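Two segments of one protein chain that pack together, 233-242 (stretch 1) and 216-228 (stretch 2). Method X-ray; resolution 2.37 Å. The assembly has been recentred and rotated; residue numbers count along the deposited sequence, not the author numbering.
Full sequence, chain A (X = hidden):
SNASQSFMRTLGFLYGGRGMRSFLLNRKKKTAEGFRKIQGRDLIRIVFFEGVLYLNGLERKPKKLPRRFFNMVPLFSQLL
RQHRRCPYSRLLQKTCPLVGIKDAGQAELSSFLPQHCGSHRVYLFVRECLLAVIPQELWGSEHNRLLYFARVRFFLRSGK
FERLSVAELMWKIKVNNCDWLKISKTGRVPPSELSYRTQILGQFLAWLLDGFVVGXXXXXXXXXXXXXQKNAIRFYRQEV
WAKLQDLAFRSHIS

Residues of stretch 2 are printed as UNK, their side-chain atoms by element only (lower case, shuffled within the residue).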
# COMPACT_ATOMS: atom_id res chain seq x y z
N ILE A 233 6.38 0.20 -19.76
CA ILE A 233 6.58 -0.35 -18.42
C ILE A 233 5.76 -1.63 -18.25
O ILE A 233 4.54 -1.62 -18.43
CB ILE A 233 6.21 0.67 -17.32
CG1 ILE A 233 7.03 1.96 -17.47
CG2 ILE A 233 6.39 0.07 -15.92
CD1 ILE A 233 8.54 1.77 -17.47
N ARG A 234 6.45 -2.72 -17.92
CA ARG A 234 5.81 -4.01 -17.66
C ARG A 234 5.87 -4.38 -16.18
O ARG A 234 6.94 -4.33 -15.57
CB ARG A 234 6.46 -5.11 -18.50
CG ARG A 234 6.13 -5.07 -19.98
CD ARG A 234 6.81 -6.21 -20.72
NE ARG A 234 6.41 -6.28 -22.13
CZ ARG A 234 6.81 -7.23 -22.98
NH1 ARG A 234 7.63 -8.19 -22.58
NH2 ARG A 234 6.39 -7.20 -24.24
N PHE A 235 4.73 -4.75 -15.61
CA PHE A 235 4.66 -5.24 -14.23
C PHE A 235 4.62 -6.76 -14.20
O PHE A 235 3.68 -7.37 -14.70
CB PHE A 235 3.39 -4.73 -13.53
CG PHE A 235 3.37 -3.25 -13.30
CD1 PHE A 235 2.69 -2.41 -14.17
CD2 PHE A 235 4.01 -2.69 -12.19
CE1 PHE A 235 2.65 -1.04 -13.95
CE2 PHE A 235 3.98 -1.33 -11.97
CZ PHE A 235 3.30 -0.50 -12.85
N TYR A 236 5.64 -7.37 -13.62
CA TYR A 236 5.63 -8.82 -13.40
C TYR A 236 5.32 -9.13 -11.94
O TYR A 236 5.89 -8.52 -11.04
CB TYR A 236 6.99 -9.44 -13.77
CG TYR A 236 7.28 -9.50 -15.25
CD1 TYR A 236 6.96 -10.63 -16.00
CD2 TYR A 236 7.89 -8.43 -15.90
CE1 TYR A 236 7.24 -10.69 -17.36
CE2 TYR A 236 8.17 -8.47 -17.26
CZ TYR A 236 7.84 -9.60 -17.98
OH TYR A 236 8.12 -9.64 -19.33
N ARG A 237 4.41 -10.08 -11.71
CA ARG A 237 4.26 -10.67 -10.39
C ARG A 237 5.65 -11.11 -9.94
O ARG A 237 6.38 -11.73 -10.72
CB ARG A 237 3.34 -11.89 -10.44
CG ARG A 237 1.87 -11.60 -10.72
CD ARG A 237 1.07 -11.38 -9.44
NE ARG A 237 1.25 -12.47 -8.48
CZ ARG A 237 0.41 -13.49 -8.31
NH1 ARG A 237 -0.70 -13.59 -9.04
NH2 ARG A 237 0.69 -14.42 -7.41
N GLN A 238 6.03 -10.76 -8.71
CA GLN A 238 7.41 -10.98 -8.26
C GLN A 238 7.85 -12.45 -8.37
O GLN A 238 9.04 -12.72 -8.53
CB GLN A 238 7.64 -10.41 -6.85
CG GLN A 238 7.86 -11.43 -5.74
CD GLN A 238 6.60 -11.76 -4.97
OE1 GLN A 238 5.68 -10.95 -4.89
NE2 GLN A 238 6.56 -12.96 -4.40
N GLU A 239 6.89 -13.37 -8.29
CA GLU A 239 7.15 -14.80 -8.47
C GLU A 239 7.63 -15.11 -9.88
O GLU A 239 8.57 -15.89 -10.07
CB GLU A 239 5.90 -15.63 -8.16
CG GLU A 239 5.41 -15.55 -6.72
CD GLU A 239 4.38 -14.45 -6.50
OE1 GLU A 239 4.35 -13.47 -7.28
OE2 GLU A 239 3.58 -14.58 -5.54
N VAL A 240 6.98 -14.50 -10.87
CA VAL A 240 7.37 -14.67 -12.28
C VAL A 240 8.71 -13.99 -12.54
O VAL A 240 9.52 -14.48 -13.32
CB VAL A 240 6.30 -14.13 -13.26
CG1 VAL A 240 6.51 -14.72 -14.65
CG2 VAL A 240 4.90 -14.44 -12.77
N TRP A 241 8.93 -12.86 -11.87
CA TRP A 241 10.20 -12.14 -11.98
C TRP A 241 11.34 -12.93 -11.39
O TRP A 241 12.42 -12.99 -11.97
CB TRP A 241 10.12 -10.75 -11.36
CG TRP A 241 11.36 -9.94 -11.62
CD1 TRP A 241 12.38 -9.64 -10.73
CD2 TRP A 241 11.78 -9.34 -12.89
NE1 TRP A 241 13.36 -8.90 -11.34
CE2 TRP A 241 13.07 -8.69 -12.64
CE3 TRP A 241 11.23 -9.28 -14.17
CZ2 TRP A 241 13.75 -8.00 -13.63
CZ3 TRP A 241 11.93 -8.58 -15.17
CH2 TRP A 241 13.16 -7.96 -14.90
N ALA A 242 11.10 -13.54 -10.23
CA ALA A 242 12.08 -14.42 -9.60
C ALA A 242 12.43 -15.62 -10.48
O ALA A 242 13.57 -16.08 -10.48
CB ALA A 242 11.58 -14.87 -8.23
N UNK A 216 1.92 -2.13 -1.84
CA UNK A 216 1.45 -3.37 -2.44
C UNK A 216 2.10 -3.63 -3.79
O UNK A 216 2.53 -4.75 -4.08
c UNK A 216 -0.73 -4.48 -0.44
c UNK A 216 -0.07 -3.35 -2.59
c UNK A 216 -0.87 -3.22 -1.28
c UNK A 216 -2.33 -2.93 -1.58
N UNK A 217 2.18 -2.59 -4.61
CA UNK A 217 2.81 -2.67 -5.92
C UNK A 217 4.29 -3.02 -5.78
O UNK A 217 4.79 -3.93 -6.46
c UNK A 217 3.30 -1.43 -8.08
c UNK A 217 2.60 -1.36 -6.73
c UNK A 217 1.12 -1.08 -6.92
N UNK A 218 4.99 -2.33 -4.87
CA UNK A 218 6.40 -2.60 -4.58
C UNK A 218 6.67 -4.03 -4.13
O UNK A 218 7.65 -4.65 -4.57
c UNK A 218 6.94 -1.63 -3.52
n UNK A 218 9.05 -0.24 -2.04
c UNK A 218 10.33 -0.54 -2.21
c UNK A 218 7.62 -0.39 -4.08
c UNK A 218 8.22 0.50 -2.99
n UNK A 218 10.98 -0.18 -3.31
n UNK A 218 10.98 -1.22 -1.28
N UNK A 219 5.81 -4.56 -3.27
CA UNK A 219 6.00 -5.89 -2.70
C UNK A 219 5.65 -7.02 -3.68
O UNK A 219 6.45 -7.94 -3.88
c UNK A 219 5.20 -6.03 -1.41
N UNK A 220 4.47 -6.93 -4.30
CA UNK A 220 3.91 -8.03 -5.08
C UNK A 220 4.37 -8.09 -6.53
O UNK A 220 4.21 -9.11 -7.20
s UNK A 220 1.70 -8.02 -3.37
c UNK A 220 2.38 -7.98 -5.04
N UNK A 221 4.94 -6.99 -7.03
CA UNK A 221 5.33 -6.91 -8.42
C UNK A 221 6.76 -6.41 -8.58
O UNK A 221 7.35 -5.87 -7.65
c UNK A 221 1.15 -7.69 -10.18
c UNK A 221 2.07 -5.98 -8.20
c UNK A 221 2.95 -6.42 -9.19
c UNK A 221 2.47 -7.28 -10.18
c UNK A 221 4.38 -5.97 -9.19
c UNK A 221 0.74 -6.39 -8.20
c UNK A 221 0.28 -7.25 -9.19
N UNK A 222 7.32 -6.61 -9.77
CA UNK A 222 8.53 -5.92 -10.17
C UNK A 222 8.33 -5.33 -11.56
O UNK A 222 8.06 -6.05 -12.52
o UNK A 222 14.60 -4.06 -11.19
c UNK A 222 9.75 -6.85 -10.15
c UNK A 222 11.81 -5.59 -9.38
c UNK A 222 12.69 -5.24 -11.99
c UNK A 222 13.42 -4.73 -10.94
c UNK A 222 12.99 -4.90 -9.63
c UNK A 222 11.51 -5.92 -11.73
c UNK A 222 11.05 -6.11 -10.43
N UNK A 223 8.45 -4.01 -11.64
CA UNK A 223 8.32 -3.31 -12.91
C UNK A 223 9.68 -3.13 -13.57
O UNK A 223 10.67 -2.81 -12.91
c UNK A 223 7.63 -1.97 -12.72
N UNK A 224 9.72 -3.34 -14.89
CA UNK A 224 10.92 -3.15 -15.69
C UNK A 224 10.59 -2.38 -16.97
O UNK A 224 9.44 -2.39 -17.43
c UNK A 224 10.77 -5.38 -16.92
c UNK A 224 11.62 -4.50 -16.01
o UNK A 224 12.89 -4.25 -16.62
N UNK A 225 11.59 -1.71 -17.54
CA UNK A 225 11.38 -0.78 -18.66
C UNK A 225 11.68 -1.37 -20.03
O UNK A 225 11.73 -0.65 -21.03
c UNK A 225 14.51 1.53 -18.09
o UNK A 225 15.75 1.44 -18.05
c UNK A 225 13.71 0.26 -18.35
c UNK A 225 12.21 0.50 -18.46
o UNK A 225 13.90 2.61 -17.91
N UNK A 226 11.87 -2.69 -20.09
CA UNK A 226 12.20 -3.36 -21.34
C UNK A 226 10.92 -3.67 -22.16
O UNK A 226 9.99 -2.86 -22.14
o UNK A 226 14.18 -4.27 -20.25
c UNK A 226 13.06 -4.59 -21.05
N UNK A 227 10.82 -4.80 -22.87
CA UNK A 227 11.82 -5.87 -22.93
C UNK A 227 12.67 -5.89 -24.22
O UNK A 227 13.90 -5.87 -24.14
c UNK A 227 12.82 -7.46 -19.39
c UNK A 227 11.16 -7.23 -22.67
s UNK A 227 11.78 -8.59 -20.31
c UNK A 227 10.71 -7.48 -21.24
N UNK A 228 12.04 -5.91 -25.40
CA UNK A 228 10.59 -5.90 -25.57
C UNK A 228 10.08 -4.54 -26.01
O UNK A 228 8.93 -4.18 -25.73
O HOH W 1 2.83 -11.36 -6.31

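Position 216 carries four carbons forked at the second, out of reach of stretch 1: Leu216, in a helix that runs through position 220. At 217 one carbon bears two more, and one of these lies 4.0 Å from Phe235 CE2; this is Val217, packed obliquely against that ring. Position 218 has three carbons, a nitrogen, and a carbon with two further nitrogens, a guanidinium that makes no contact here: Arg218. Position 219 has a single carbon, and its CA-to-CB bond points away: Ala219.

Position 220 holds one carbon and a sulfur, hence Cys220, and its CA-to-CB bond also points away. Its backbone does the work: Gln238 N donates to Cys220 O (2.9 Å), and a water bonded to Cys220 O (2.8 Å) accepts from Arg237 NE (2.9 Å) and reaches Glu239 OE1 (2.8 Å).

At 221 one carbon leads to a six-carbon ring without a heteroatom, with a ring carbon 3.7 Å from Arg237 N and 4.3 Å from Phe235 CB. Phe221 is the first residue to leave helical geometry, and the strand starts with it. A similar ring at 222 bears an oxygen, so it is Tyr222; Tyr222 CD2 comes within 3.3 Å of Trp241 CE2. The ring forms an offset stack with the five-membered ring of Trp241, centroids 4.1 Å apart and planes at 18°.

Position 223 has one carbon, 3.7 Å from Phe235 CD2 and 4.0 Å from Ile233 CG2: Ala223. At 224 a carbon carries one oxygen and one carbon, giving Thr224, whose CG2 sits 3.8 Å from Trp241 CZ3. At 225 three carbons in line, the last with two oxygens, identify Glu225; its CB lies 4.0 Å from Ile233 CD1. At 226 one carbon and an oxygen make Ser226, whose side chain stays clear of stretch 1. The unbranched carbon, carbon, sulfur, carbon chain at 227 is Met227, with CG 3.4 Å from Arg234 NH1. Position 228 has no side-chain atoms and a positive phi, which favours glycine: Gly228, whose O lies over one face of the Arg234 guanidinium.

The contact is built on an antiparallel strand pair. Arg234 and Thr224 exchange two backbone hydrogen bonds, as do Tyr236 and Tyr222, and Phe235 faces Ala223 between them. Alternation places Phe235 and Ala223 on one face and Tyr236, Tyr222, Arg234 and Thr224 on the other. Beyond the strand, the helix beginning at Gln238 brings Trp241 onto Tyr222 and Thr224, extending the backbone pairing with side-chain packing.

Stretch 2 (216-228) LVRACFYATESMG
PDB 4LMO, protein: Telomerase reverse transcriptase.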